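Local coordinates for protein MxaA (Stigmatella aurantiaca, PDB 4W4T) that provides the terminal NADPH-dependent reductase domain of the myxalamid PKS-NRPS assembly line, probably releasing the carrier-bound product by reduction to a primary alcohol, at residues T265-V270 with D351-D356; V274-D279 with E320-M325; R326-G331 with L402-L407; L335-W340 with G372-V377. All blocks are in the same frame, centred on the assembly; numbering follows the deposited sequence.

Interaction 1: residues T265-V270 with D351-D356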
loop_
_atom_site.group_PDB
_atom_site.type_symbol
_atom_site.label_atom_id
_atom_site.label_comp_id
_atom_site.label_asym_id
_atom_site.label_seq_id
_atom_site.Cartn_x
_atom_site.Cartn_y
_atom_site.Cartn_z
ATOM N N THR A 265 7.404 -4.324 -11.914
ATOM C CA THR A 265 6.755 -3.780 -13.087
ATOM C C THR A 265 6.892 -4.710 -14.287
ATOM O O THR A 265 5.913 -4.979 -14.985
ATOM C CB THR A 265 7.335 -2.407 -13.410
ATOM O OG1 THR A 265 7.132 -1.558 -12.275
ATOM C CG2 THR A 265 6.670 -1.808 -14.625
ATOM N N LEU A 266 8.106 -5.207 -14.538
ATOM C CA LEU A 266 8.308 -6.115 -15.660
ATOM C C LEU A 266 7.489 -7.383 -15.509
ATOM O O LEU A 266 6.915 -7.868 -16.479
ATOM C CB LEU A 266 9.788 -6.479 -15.815
ATOM C CG LEU A 266 10.707 -5.318 -16.171
ATOM C CD1 LEU A 266 12.114 -5.826 -16.481
ATOM C CD2 LEU A 266 10.143 -4.513 -17.337
ATOM N N LYS A 267 7.436 -7.932 -14.296
ATOM C CA LYS A 267 6.667 -9.157 -14.090
ATOM C C LYS A 267 5.186 -8.893 -14.319
ATOM O O LYS A 267 4.496 -9.718 -14.903
ATOM C CB LYS A 267 6.889 -9.727 -12.693
ATOM C CG LYS A 267 6.025 -10.954 -12.398
ATOM C CD LYS A 267 6.430 -11.617 -11.081
ATOM C CE LYS A 267 5.633 -12.896 -10.813
ATOM N NZ LYS A 267 6.295 -13.725 -9.737
ATOM N N GLY A 268 4.711 -7.735 -13.869
ATOM C CA GLY A 268 3.334 -7.329 -14.097
ATOM C C GLY A 268 3.015 -7.255 -15.578
ATOM O O GLY A 268 1.976 -7.724 -16.016
ATOM N N CYS A 269 3.915 -6.670 -16.361
ATOM C CA CYS A 269 3.679 -6.571 -17.800
ATOM C C CYS A 269 3.623 -7.957 -18.413
ATOM O O CYS A 269 2.767 -8.238 -19.260
ATOM C CB CYS A 269 4.755 -5.725 -18.479
ATOM S SG CYS A 269 4.625 -3.976 -18.064
ATOM N N VAL A 270 4.537 -8.821 -17.991
ATOM C CA VAL A 270 4.581 -10.177 -18.534
ATOM C C VAL A 270 3.306 -10.938 -18.189
ATOM O O VAL A 270 2.694 -11.566 -19.058
ATOM C CB VAL A 270 5.824 -10.946 -18.025
ATOM C CG1 VAL A 270 5.687 -12.429 -18.286
ATOM C CG2 VAL A 270 7.055 -10.423 -18.725
ATOM N N ASP A 351 -6.011 -9.972 -8.085
ATOM C CA ASP A 351 -4.588 -10.282 -7.997
ATOM C C ASP A 351 -3.895 -9.277 -7.084
ATOM O O ASP A 351 -3.735 -8.118 -7.454
ATOM C CB ASP A 351 -3.967 -10.276 -9.397
ATOM C CG ASP A 351 -2.544 -10.817 -9.421
ATOM O OD1 ASP A 351 -1.718 -10.438 -8.558
ATOM O OD2 ASP A 351 -2.251 -11.623 -10.329
ATOM N N SER A 352 -3.479 -9.721 -5.899
ATOM C CA SER A 352 -2.937 -8.808 -4.894
ATOM C C SER A 352 -1.531 -8.311 -5.226
ATOM O O SER A 352 -1.150 -7.210 -4.821
ATOM C CB SER A 352 -2.935 -9.473 -3.513
ATOM O OG SER A 352 -1.767 -10.246 -3.321
ATOM N N GLU A 353 -0.762 -9.115 -5.957
ATOM C CA GLU A 353 0.564 -8.682 -6.394
ATOM C C GLU A 353 0.468 -7.522 -7.384
ATOM O O GLU A 353 1.226 -6.561 -7.292
ATOM C CB GLU A 353 1.343 -9.839 -7.018
ATOM C CG GLU A 353 2.589 -10.229 -6.237
ATOM C CD GLU A 353 3.315 -11.410 -6.851
ATOM O OE1 GLU A 353 3.634 -11.350 -8.060
ATOM O OE2 GLU A 353 3.558 -12.401 -6.129
ATOM N N LEU A 354 -0.458 -7.611 -8.332
ATOM C CA LEU A 354 -0.663 -6.511 -9.272
ATOM C C LEU A 354 -1.211 -5.288 -8.533
ATOM O O LEU A 354 -0.865 -4.147 -8.846
ATOM C CB LEU A 354 -1.603 -6.932 -10.398
ATOM C CG LEU A 354 -0.998 -8.000 -11.310
ATOM C CD1 LEU A 354 -1.988 -8.436 -12.358
ATOM C CD2 LEU A 354 0.265 -7.479 -11.961
ATOM N N GLY A 355 -2.065 -5.536 -7.547
ATOM C CA GLY A 355 -2.528 -4.473 -6.671
ATOM C C GLY A 355 -1.368 -3.779 -5.976
ATOM O O GLY A 355 -1.321 -2.551 -5.915
ATOM N N ASP A 356 -0.424 -4.565 -5.468
ATOM C CA ASP A 356 0.759 -4.008 -4.812
ATOM C C ASP A 356 1.530 -3.078 -5.751
ATOM O O ASP A 356 2.001 -2.017 -5.338
ATOM C CB ASP A 356 1.682 -5.129 -4.316
ATOM C CG ASP A 356 1.082 -5.923 -3.164
ATOM O OD1 ASP A 356 0.063 -5.481 -2.584
ATOM O OD2 ASP A 356 1.637 -6.998 -2.840
#
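Lys267 NZ, which faces Glu353 across this contact, is an ammonium nitrogen shared among several partners. It donates a hydrogen bond to the backbone oxygen of Phe415, whose ring adds a cation-pi contact. Glu353 supplies only a long salt bridge, with Lys267 NZ 3.9 Å from Glu353 OE1. The lysine CE lies slightly closer to that oxygen, 3.7 Å between Lys267 CE and Glu353 OE1, so the carboxylate meets the last methylene as much as the charge. Both chains run extended beyond CG and cross at about a right angle. Lys267 CG stands anti to the backbone N (chi1 176°), which sends the long chain out from helix 261-272 toward its partners. At the next residue of each helix the contact becomes apolar and close: Leu354 CD2 rests on the bare backbone of Gly268, 3.7 Å from Gly268 CA, and the two backbones approach to 6.3 Å between the CA atoms of Gly268 and Leu354. The start of the second helix is fixed by Asp351, whose OD1 accepts a bond of 3.1 Å from Leu354 N, reached from above the carboxylate plane; Asp351 OD2 makes a salt bridge with Arg271. The whole illustrates two helices meeting at a glycine, with an aspartate N-cap on one and a long, partly exposed ion pair beside it.

Interaction 2: residues V274-D279 with E320-M325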
loop_
_atom_site.group_PDB
_atom_site.type_symbol
_atom_site.label_atom_id
_atom_site.label_comp_id
_atom_site.label_asym_id
_atom_site.label_seq_id
_atom_site.Cartn_x
_atom_site.Cartn_y
_atom_site.Cartn_z
ATOM N N VAL A 274 0.680 -7.209 -21.447
ATOM C CA VAL A 274 0.593 -5.868 -22.007
ATOM C C VAL A 274 1.566 -4.901 -21.322
ATOM O O VAL A 274 1.787 -4.970 -20.111
ATOM C CB VAL A 274 -0.852 -5.333 -21.929
ATOM C CG1 VAL A 274 -1.316 -5.203 -20.482
ATOM C CG2 VAL A 274 -0.951 -4.011 -22.646
ATOM N N ALA A 275 2.167 -4.013 -22.110
ATOM C CA ALA A 275 3.140 -3.050 -21.587
ATOM C C ALA A 275 2.764 -1.651 -22.059
ATOM O O ALA A 275 2.109 -1.504 -23.100
ATOM C CB ALA A 275 4.550 -3.413 -22.040
ATOM N N PRO A 276 3.175 -0.619 -21.303
ATOM C CA PRO A 276 2.790 0.751 -21.650
ATOM C C PRO A 276 3.753 1.400 -22.624
ATOM O O PRO A 276 4.962 1.187 -22.518
ATOM C CB PRO A 276 2.834 1.468 -20.296
ATOM C CG PRO A 276 3.919 0.767 -19.562
ATOM C CD PRO A 276 3.844 -0.677 -19.984
ATOM N N SER A 277 3.236 2.181 -23.562
ATOM C CA SER A 277 4.111 3.022 -24.355
ATOM C C SER A 277 4.303 4.305 -23.558
ATOM O O SER A 277 3.370 5.078 -23.365
ATOM C CB SER A 277 3.539 3.298 -25.751
ATOM O OG SER A 277 2.234 3.839 -25.679
ATOM N N VAL A 278 5.501 4.492 -23.028
ATOM C CA VAL A 278 5.823 5.714 -22.314
ATOM C C VAL A 278 6.854 6.460 -23.148
ATOM O O VAL A 278 7.604 5.839 -23.904
ATOM C CB VAL A 278 6.349 5.432 -20.900
ATOM C CG1 VAL A 278 5.279 4.737 -20.067
ATOM C CG2 VAL A 278 7.601 4.576 -20.959
ATOM N N ASP A 279 6.877 7.784 -23.057
ATOM C CA ASP A 279 7.815 8.532 -23.891
ATOM C C ASP A 279 9.132 8.866 -23.179
ATOM O O ASP A 279 9.944 9.603 -23.713
ATOM C CB ASP A 279 7.172 9.820 -24.409
ATOM C CG ASP A 279 6.529 10.642 -23.312
ATOM O OD1 ASP A 279 6.972 10.554 -22.147
ATOM O OD2 ASP A 279 5.578 11.393 -23.621
ATOM N N GLU A 320 11.744 -0.362 -27.538
ATOM C CA GLU A 320 12.917 -1.236 -27.636
ATOM C C GLU A 320 12.899 -2.266 -26.501
ATOM O O GLU A 320 13.160 -3.455 -26.712
ATOM C CB GLU A 320 14.218 -0.417 -27.600
ATOM C CG GLU A 320 14.336 0.617 -28.710
ATOM C CD GLU A 320 15.609 1.447 -28.620
ATOM O OE1 GLU A 320 15.832 2.128 -27.585
ATOM O OE2 GLU A 320 16.387 1.418 -29.596
HETATM N N MSE A 321 12.575 -1.812 -25.296
HETATM C CA MSE A 321 12.450 -2.728 -24.170
HETATM C C MSE A 321 11.470 -3.849 -24.482
HETATM O O MSE A 321 11.759 -5.009 -24.243
HETATM C CB MSE A 321 12.003 -1.986 -22.909
HETATM C CG MSE A 321 13.089 -1.264 -22.183
HETATM SE SE MSE A 321 14.393 -2.533 -21.413
HETATM C CE MSE A 321 13.220 -3.707 -20.417
ATOM N N TRP A 322 10.297 -3.516 -25.011
ATOM C CA TRP A 322 9.327 -4.566 -25.268
ATOM C C TRP A 322 9.837 -5.481 -26.380
ATOM O O TRP A 322 9.636 -6.693 -26.310
ATOM C CB TRP A 322 7.949 -3.985 -25.617
ATOM C CG TRP A 322 7.537 -2.806 -24.764
ATOM C CD1 TRP A 322 6.925 -1.665 -25.202
ATOM C CD2 TRP A 322 7.716 -2.648 -23.347
ATOM N NE1 TRP A 322 6.705 -0.809 -24.143
ATOM C CE2 TRP A 322 7.188 -1.383 -22.999
ATOM C CE3 TRP A 322 8.265 -3.447 -22.338
ATOM C CZ2 TRP A 322 7.198 -0.904 -21.683
ATOM C CZ3 TRP A 322 8.278 -2.966 -21.035
ATOM C CH2 TRP A 322 7.741 -1.709 -20.719
ATOM N N ASN A 323 10.525 -4.921 -27.374
ATOM C CA ASN A 323 11.145 -5.762 -28.404
ATOM C C ASN A 323 12.085 -6.787 -27.762
ATOM O O ASN A 323 12.076 -7.955 -28.131
ATOM C CB ASN A 323 11.926 -4.930 -29.425
ATOM C CG ASN A 323 11.028 -4.078 -30.317
ATOM O OD1 ASN A 323 9.835 -4.338 -30.458
ATOM N ND2 ASN A 323 11.611 -3.059 -30.926
ATOM N N TYR A 324 12.900 -6.339 -26.801
ATOM C CA TYR A 324 13.896 -7.231 -26.198
ATOM C C TYR A 324 13.199 -8.339 -25.420
ATOM O O TYR A 324 13.659 -9.478 -25.387
ATOM C CB TYR A 324 14.859 -6.462 -25.273
ATOM C CG TYR A 324 15.656 -5.358 -25.948
ATOM C CD1 TYR A 324 15.954 -5.418 -27.308
ATOM C CD2 TYR A 324 16.090 -4.246 -25.230
ATOM C CE1 TYR A 324 16.686 -4.415 -27.929
ATOM C CE2 TYR A 324 16.822 -3.230 -25.845
ATOM C CZ TYR A 324 17.110 -3.325 -27.198
ATOM O OH TYR A 324 17.819 -2.325 -27.819
HETATM N N MSE A 325 12.084 -7.995 -24.776
HETATM C CA MSE A 325 11.356 -8.971 -23.984
HETATM C C MSE A 325 10.568 -9.973 -24.847
HETATM O O MSE A 325 10.481 -11.153 -24.509
HETATM C CB MSE A 325 10.443 -8.237 -23.001
HETATM C CG MSE A 325 11.306 -7.452 -22.005
HETATM SE SE MSE A 325 10.186 -6.503 -20.743
HETATM C CE MSE A 325 9.453 -8.061 -19.820
#
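Trp322 lays its indole flat against Ala275, joining helix 318-328 to the small two-stranded parallel sheet of strands 274-277 and 333-336 by helix-on-sheet packing. The methyl is nearly centred on the ring: Ala275 CB lies 3.4 Å from the centroid of the Trp322 six-membered ring, 10° off its normal, a clear CH-pi contact. The fusion bond of the indole shares it, with Ala275 CB 3.5 Å from Trp322 CE2. Pro276 comes in differently, the two side chains crossing at about a right angle and the proline touching the six-membered ring at its CZ2, Pro276 CD to Trp322 CZ2 at 3.8 Å. Its carbonyl oxygen sits at the indole edge, near the ring plane.

The next shell fixes how the indole is turned. Trp322 CG lies beside the backbone N and anti to the carbonyl carbon (chi1 -42°), which carries the ring off the helix toward the strand. The face opposite Ala275 is backed by Met321 CB, offset toward the rim, while the selenium of Met325, a selenomethionine, lies at the edge in the ring plane. Beyond them, Val334 of the neighbouring strand touches the indole, and Cys269 of helix 261-272 packs on Ala275 and Pro276. The polar end of the indole is lightly held: Trp322 NE1 donates a weak, bent bond to Pro276 O, 3.1 Å long with an angle of 127° at the hydrogen.

Interaction 3: residues R326-G331 with L402-L407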
loop_
_atom_site.group_PDB
_atom_site.type_symbol
_atom_site.label_atom_id
_atom_site.label_comp_id
_atom_site.label_asym_id
_atom_site.label_seq_id
_atom_site.Cartn_x
_atom_site.Cartn_y
_atom_site.Cartn_z
ATOM N N ARG A 326 10.025 -9.516 -25.968
ATOM C CA ARG A 326 9.384 -10.447 -26.903
ATOM C C ARG A 326 10.409 -11.409 -27.467
ATOM O O ARG A 326 10.112 -12.587 -27.692
ATOM C CB ARG A 326 8.699 -9.712 -28.059
ATOM C CG ARG A 326 7.541 -8.841 -27.626
ATOM C CD ARG A 326 6.791 -8.288 -28.827
ATOM N NE ARG A 326 5.912 -7.201 -28.412
ATOM C CZ ARG A 326 6.222 -5.917 -28.542
ATOM N NH1 ARG A 326 7.373 -5.565 -29.105
ATOM N NH2 ARG A 326 5.378 -4.985 -28.133
ATOM N N ALA A 327 11.602 -10.893 -27.731
ATOM C CA ALA A 327 12.642 -11.715 -28.344
ATOM C C ALA A 327 13.038 -12.830 -27.390
ATOM O O ALA A 327 13.329 -13.951 -27.805
ATOM C CB ALA A 327 13.845 -10.869 -28.731
ATOM N N PHE A 328 13.016 -12.523 -26.096
ATOM C CA PHE A 328 13.256 -13.535 -25.086
ATOM C C PHE A 328 12.118 -14.545 -25.052
ATOM O O PHE A 328 12.324 -15.700 -24.701
ATOM C CB PHE A 328 13.426 -12.890 -23.702
ATOM C CG PHE A 328 13.781 -13.873 -22.628
ATOM C CD1 PHE A 328 15.092 -14.295 -22.472
ATOM C CD2 PHE A 328 12.810 -14.395 -21.797
ATOM C CE1 PHE A 328 15.432 -15.207 -21.474
ATOM C CE2 PHE A 328 13.139 -15.307 -20.800
ATOM C CZ PHE A 328 14.450 -15.716 -20.645
ATOM N N GLY A 329 10.906 -14.113 -25.400
ATOM C CA GLY A 329 9.801 -15.044 -25.530
ATOM C C GLY A 329 8.484 -14.651 -24.886
ATOM O O GLY A 329 7.545 -15.451 -24.866
ATOM N N TYR A 330 8.399 -13.432 -24.359
ATOM C CA TYR A 330 7.181 -12.994 -23.689
ATOM C C TYR A 330 6.316 -12.129 -24.594
ATOM O O TYR A 330 6.778 -11.133 -25.143
ATOM C CB TYR A 330 7.518 -12.213 -22.420
ATOM C CG TYR A 330 8.180 -13.046 -21.345
ATOM C CD1 TYR A 330 7.549 -14.164 -20.828
ATOM C CD2 TYR A 330 9.427 -12.699 -20.837
ATOM C CE1 TYR A 330 8.143 -14.928 -19.847
ATOM C CE2 TYR A 330 10.034 -13.462 -19.861
ATOM C CZ TYR A 330 9.379 -14.577 -19.369
ATOM O OH TYR A 330 9.964 -15.335 -18.388
ATOM N N GLY A 331 5.051 -12.497 -24.735
ATOM C CA GLY A 331 4.131 -11.665 -25.487
ATOM C C GLY A 331 3.824 -10.362 -24.776
ATOM O O GLY A 331 3.600 -10.348 -23.571
ATOM N N LEU A 402 21.543 -8.097 -22.769
ATOM C CA LEU A 402 21.425 -7.705 -21.348
ATOM C C LEU A 402 20.058 -8.122 -20.812
ATOM O O LEU A 402 19.948 -8.727 -19.747
ATOM C CB LEU A 402 21.615 -6.195 -21.150
ATOM C CG LEU A 402 21.561 -5.740 -19.672
ATOM C CD1 LEU A 402 22.812 -6.203 -18.943
ATOM C CD2 LEU A 402 21.373 -4.244 -19.529
ATOM N N ILE A 403 19.007 -7.813 -21.562
ATOM C CA ILE A 403 17.669 -8.168 -21.107
ATOM C C ILE A 403 17.518 -9.687 -20.987
ATOM O O ILE A 403 16.891 -10.173 -20.060
ATOM C CB ILE A 403 16.586 -7.592 -22.025
ATOM C CG1 ILE A 403 16.648 -6.062 -21.998
ATOM C CG2 ILE A 403 15.188 -8.089 -21.621
ATOM C CD1 ILE A 403 16.790 -5.456 -20.621
ATOM N N SER A 404 18.128 -10.447 -21.891
ATOM C CA SER A 404 18.057 -11.906 -21.780
ATOM C C SER A 404 18.775 -12.396 -20.521
ATOM O O SER A 404 18.296 -13.295 -19.831
ATOM C CB SER A 404 18.648 -12.580 -23.020
ATOM O OG SER A 404 18.560 -13.989 -22.894
ATOM N N THR A 405 19.921 -11.796 -20.226
ATOM C CA THR A 405 20.651 -12.114 -19.001
ATOM C C THR A 405 19.757 -11.894 -17.784
ATOM O O THR A 405 19.632 -12.771 -16.923
ATOM C CB THR A 405 21.936 -11.278 -18.899
ATOM O OG1 THR A 405 22.818 -11.657 -19.960
ATOM C CG2 THR A 405 22.640 -11.507 -17.544
ATOM N N TYR A 406 19.095 -10.742 -17.742
ATOM C CA TYR A 406 18.180 -10.408 -16.640
ATOM C C TYR A 406 17.020 -11.389 -16.557
ATOM O O TYR A 406 16.777 -11.997 -15.515
ATOM C CB TYR A 406 17.637 -8.987 -16.810
ATOM C CG TYR A 406 18.625 -7.863 -16.544
ATOM C CD1 TYR A 406 19.874 -8.112 -15.984
ATOM C CD2 TYR A 406 18.291 -6.544 -16.828
ATOM C CE1 TYR A 406 20.762 -7.078 -15.729
ATOM C CE2 TYR A 406 19.168 -5.499 -16.564
ATOM C CZ TYR A 406 20.397 -5.769 -16.008
ATOM O OH TYR A 406 21.268 -4.735 -15.728
ATOM N N LEU A 407 16.291 -11.551 -17.660
ATOM C CA LEU A 407 15.135 -12.432 -17.649
ATOM C C LEU A 407 15.514 -13.887 -17.323
ATOM O O LEU A 407 14.790 -14.550 -16.598
ATOM C CB LEU A 407 14.400 -12.352 -18.992
ATOM C CG LEU A 407 13.818 -10.969 -19.296
ATOM C CD1 LEU A 407 13.128 -10.928 -20.676
ATOM C CD2 LEU A 407 12.847 -10.541 -18.204
#
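Phe328 reaches from the last turn of helix 318-328 to Leu407 and Ser404 on helix 400-412. Its CB starts the contact, 3.6 Å from Leu407 CD1, and the same methyl continues onto the ring, with Phe328 CG also 3.6 Å from Leu407 CD1. Farther out the ring divides its neighbours between face and edge. Leu407 CB sits over the centre of one face, 3.6 Å from the Phe328 ring centroid and 8° off the normal, a CH-pi contact; CE2 and CZ at the tip rest on this carbon. Along one edge, Phe328 CD1 meets Ser404 OG at 3.5 Å, in the ring plane. Phe328 CG, anti to the backbone N (chi1 -176°), aims the ring at helix 400-412. Leu407 slides past it in the opposite direction, and its CD1 also meets the edge of Tyr330, whose hydroxyl is bonded to Lys417 O.

The chain turns after Phe328 at Gly329, with positive phi, and Tyr330 N probably bonds to Met325 O, consistent with a Schellman motif. Through Phe328, helix 318-328 packs against helix 400-412, with Pro419 of the C-terminal tail touching both Phe328 and Tyr330 and strand 333-336 following just after the turn.

Interaction 4: residues L335-W340 with G372-V377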
loop_
_atom_site.group_PDB
_atom_site.type_symbol
_atom_site.label_atom_id
_atom_site.label_comp_id
_atom_site.label_asym_id
_atom_site.label_seq_id
_atom_site.Cartn_x
_atom_site.Cartn_y
_atom_site.Cartn_z
ATOM N N LEU A 335 0.008 -0.623 -25.063
ATOM C CA LEU A 335 -1.086 0.309 -24.849
ATOM C C LEU A 335 -0.583 1.652 -24.350
ATOM O O LEU A 335 0.416 1.717 -23.622
ATOM C CB LEU A 335 -2.070 -0.247 -23.823
ATOM C CG LEU A 335 -2.917 -1.469 -24.117
ATOM C CD1 LEU A 335 -3.644 -1.818 -22.828
ATOM C CD2 LEU A 335 -3.904 -1.172 -25.240
ATOM N N PRO A 336 -1.291 2.731 -24.711
ATOM C CA PRO A 336 -1.037 4.032 -24.091
ATOM C C PRO A 336 -0.984 3.884 -22.567
ATOM O O PRO A 336 -1.705 3.033 -22.029
ATOM C CB PRO A 336 -2.242 4.869 -24.528
ATOM C CG PRO A 336 -2.675 4.260 -25.811
ATOM C CD PRO A 336 -2.385 2.784 -25.701
ATOM N N TYR A 337 -0.142 4.670 -21.900
ATOM C CA TYR A 337 0.101 4.482 -20.467
ATOM C C TYR A 337 -1.171 4.527 -19.627
ATOM O O TYR A 337 -1.321 3.759 -18.667
ATOM C CB TYR A 337 1.080 5.528 -19.927
ATOM C CG TYR A 337 1.355 5.320 -18.457
ATOM C CD1 TYR A 337 2.198 4.310 -18.033
ATOM C CD2 TYR A 337 0.737 6.105 -17.492
ATOM C CE1 TYR A 337 2.435 4.096 -16.698
ATOM C CE2 TYR A 337 0.968 5.894 -16.146
ATOM C CZ TYR A 337 1.817 4.888 -15.759
ATOM O OH TYR A 337 2.060 4.669 -14.423
ATOM N N ASP A 338 -2.077 5.435 -19.965
ATOM C CA ASP A 338 -3.312 5.551 -19.193
ATOM C C ASP A 338 -4.182 4.308 -19.320
ATOM O O ASP A 338 -4.772 3.843 -18.334
ATOM C CB ASP A 338 -4.076 6.804 -19.608
ATOM C CG ASP A 338 -3.259 8.065 -19.387
ATOM O OD1 ASP A 338 -2.818 8.295 -18.231
ATOM O OD2 ASP A 338 -3.039 8.814 -20.364
ATOM N N GLN A 339 -4.224 3.739 -20.519
ATOM C CA GLN A 339 -4.973 2.514 -20.738
ATOM C C GLN A 339 -4.292 1.338 -20.061
ATOM O O GLN A 339 -4.960 0.487 -19.495
ATOM C CB GLN A 339 -5.139 2.238 -22.229
ATOM C CG GLN A 339 -6.072 3.217 -22.926
ATOM C CD GLN A 339 -6.132 2.993 -24.423
ATOM O OE1 GLN A 339 -6.195 1.852 -24.887
ATOM N NE2 GLN A 339 -6.105 4.083 -25.189
ATOM N N TRP A 340 -2.962 1.283 -20.132
ATOM C CA TRP A 340 -2.217 0.247 -19.416
ATOM C C TRP A 340 -2.469 0.311 -17.906
ATOM O O TRP A 340 -2.697 -0.714 -17.244
ATOM C CB TRP A 340 -0.719 0.373 -19.704
ATOM C CG TRP A 340 0.093 -0.652 -19.007
ATOM C CD1 TRP A 340 0.336 -1.934 -19.419
ATOM C CD2 TRP A 340 0.787 -0.488 -17.764
ATOM N NE1 TRP A 340 1.135 -2.580 -18.495
ATOM C CE2 TRP A 340 1.427 -1.711 -17.476
ATOM C CE3 TRP A 340 0.923 0.574 -16.869
ATOM C CZ2 TRP A 340 2.195 -1.898 -16.333
ATOM C CZ3 TRP A 340 1.690 0.387 -15.730
ATOM C CH2 TRP A 340 2.310 -0.843 -15.471
ATOM N N GLY A 372 1.935 10.354 -22.029
ATOM C CA GLY A 372 3.201 9.674 -22.217
ATOM C C GLY A 372 3.707 8.964 -20.979
ATOM O O GLY A 372 4.793 8.399 -20.993
ATOM N N GLY A 373 2.933 8.993 -19.902
ATOM C CA GLY A 373 3.305 8.273 -18.702
ATOM C C GLY A 373 4.113 9.125 -17.742
ATOM O O GLY A 373 4.214 10.336 -17.915
ATOM N N PRO A 374 4.690 8.489 -16.716
ATOM C CA PRO A 374 5.415 9.157 -15.633
ATOM C C PRO A 374 6.576 10.026 -16.111
ATOM O O PRO A 374 7.295 9.634 -17.025
ATOM C CB PRO A 374 5.933 7.987 -14.795
ATOM C CG PRO A 374 4.971 6.890 -15.061
ATOM C CD PRO A 374 4.620 7.034 -16.505
ATOM N N ARG A 375 6.737 11.193 -15.493
ATOM C CA ARG A 375 7.914 12.025 -15.705
ATOM C C ARG A 375 9.127 11.317 -15.134
ATOM O O ARG A 375 9.073 10.795 -14.022
ATOM C CB ARG A 375 7.772 13.390 -15.018
ATOM C CG ARG A 375 6.448 14.105 -15.248
ATOM C CD ARG A 375 6.127 15.047 -14.082
ATOM N NE ARG A 375 4.938 15.850 -14.358
ATOM C CZ ARG A 375 4.411 16.730 -13.515
ATOM N NH1 ARG A 375 4.972 16.934 -12.329
ATOM N NH2 ARG A 375 3.325 17.410 -13.861
HETATM N N MSE A 376 10.227 11.322 -15.876
HETATM C CA MSE A 376 11.481 10.785 -15.356
HETATM C C MSE A 376 12.607 11.793 -15.557
HETATM O O MSE A 376 12.439 12.781 -16.273
HETATM C CB MSE A 376 11.795 9.452 -16.022
HETATM C CG MSE A 376 10.716 8.426 -15.724
HETATM SE SE MSE A 376 11.109 6.701 -16.509
HETATM C CE MSE A 376 9.299 5.943 -16.495
ATOM N N VAL A 377 13.736 11.573 -14.895
ATOM C CA VAL A 377 14.843 12.504 -15.019
ATOM C C VAL A 377 15.860 12.005 -16.039
ATOM O O VAL A 377 16.102 10.809 -16.164
ATOM C CB VAL A 377 15.540 12.744 -13.653
ATOM C CG1 VAL A 377 16.022 11.449 -13.074
ATOM C CG2 VAL A 377 16.685 13.721 -13.808
#
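A strand-to-helix turn supplies this contact: strand 333-336 gives way to helix 337-348, and Tyr337, the first helical residue after the N-cap Pro336, presents its ring to Gly373 and Pro374 of a loop. The meeting is a proline-aromatic CH-pi contact. Pro374 CD stands over the middle of one face, 3.6 Å from the Tyr337 ring centroid and 13° off the normal. The two side chains cross at about a right angle, and the proline meets the tyrosine through CD and CG; the latter leans toward the phenol end, where Pro374 CG is 3.7 Å from Tyr337 OH.

Gly373 CA comes within 3.5 Å of Tyr337 CG and reaches back to the stem, 3.7 Å from Tyr337 CB. With a positive phi of 91°, Gly373 turns the chain in a way that glycine adopts easily, and its lack of a side chain lets the backbone lie close to the aromatic ring. Here the backbones approach to 5.3 Å between the CA atoms of Tyr337 and Gly373. Tyr337 CG is anti to the backbone N (chi1 -179°), swinging the ring out from the helix start to the loop. Pro276 of strand 274-277, Val278 beyond it and Leu361 of helix 352-362 also pack on Tyr337, and Gly372 is backbone-bonded to Asp279, so the loop runs beside the end of the small sheet and the start of helix 337-348.

From the N terminus, helix 261-272 opens interaction 1, and strand 274-277 opens interaction 2, which closes at helix 318-328 and is therefore nested inside the loop of interaction 1. The same helix ends by opening interaction 3, and the next strand and helix open interaction 4. Interaction 1 then closes at helix 352-362, interaction 4 at the loop 372-377 and interaction 3 at helix 400-412; interaction 4 lies inside the loop of interaction 3, and both cross interaction 1. Cys269 of interaction 1 also packs on Trp340 of interaction 4. Together they tie helices 261-272, 318-328 and 400-412 to the small parallel sheet and to helices 337-348 and 352-362.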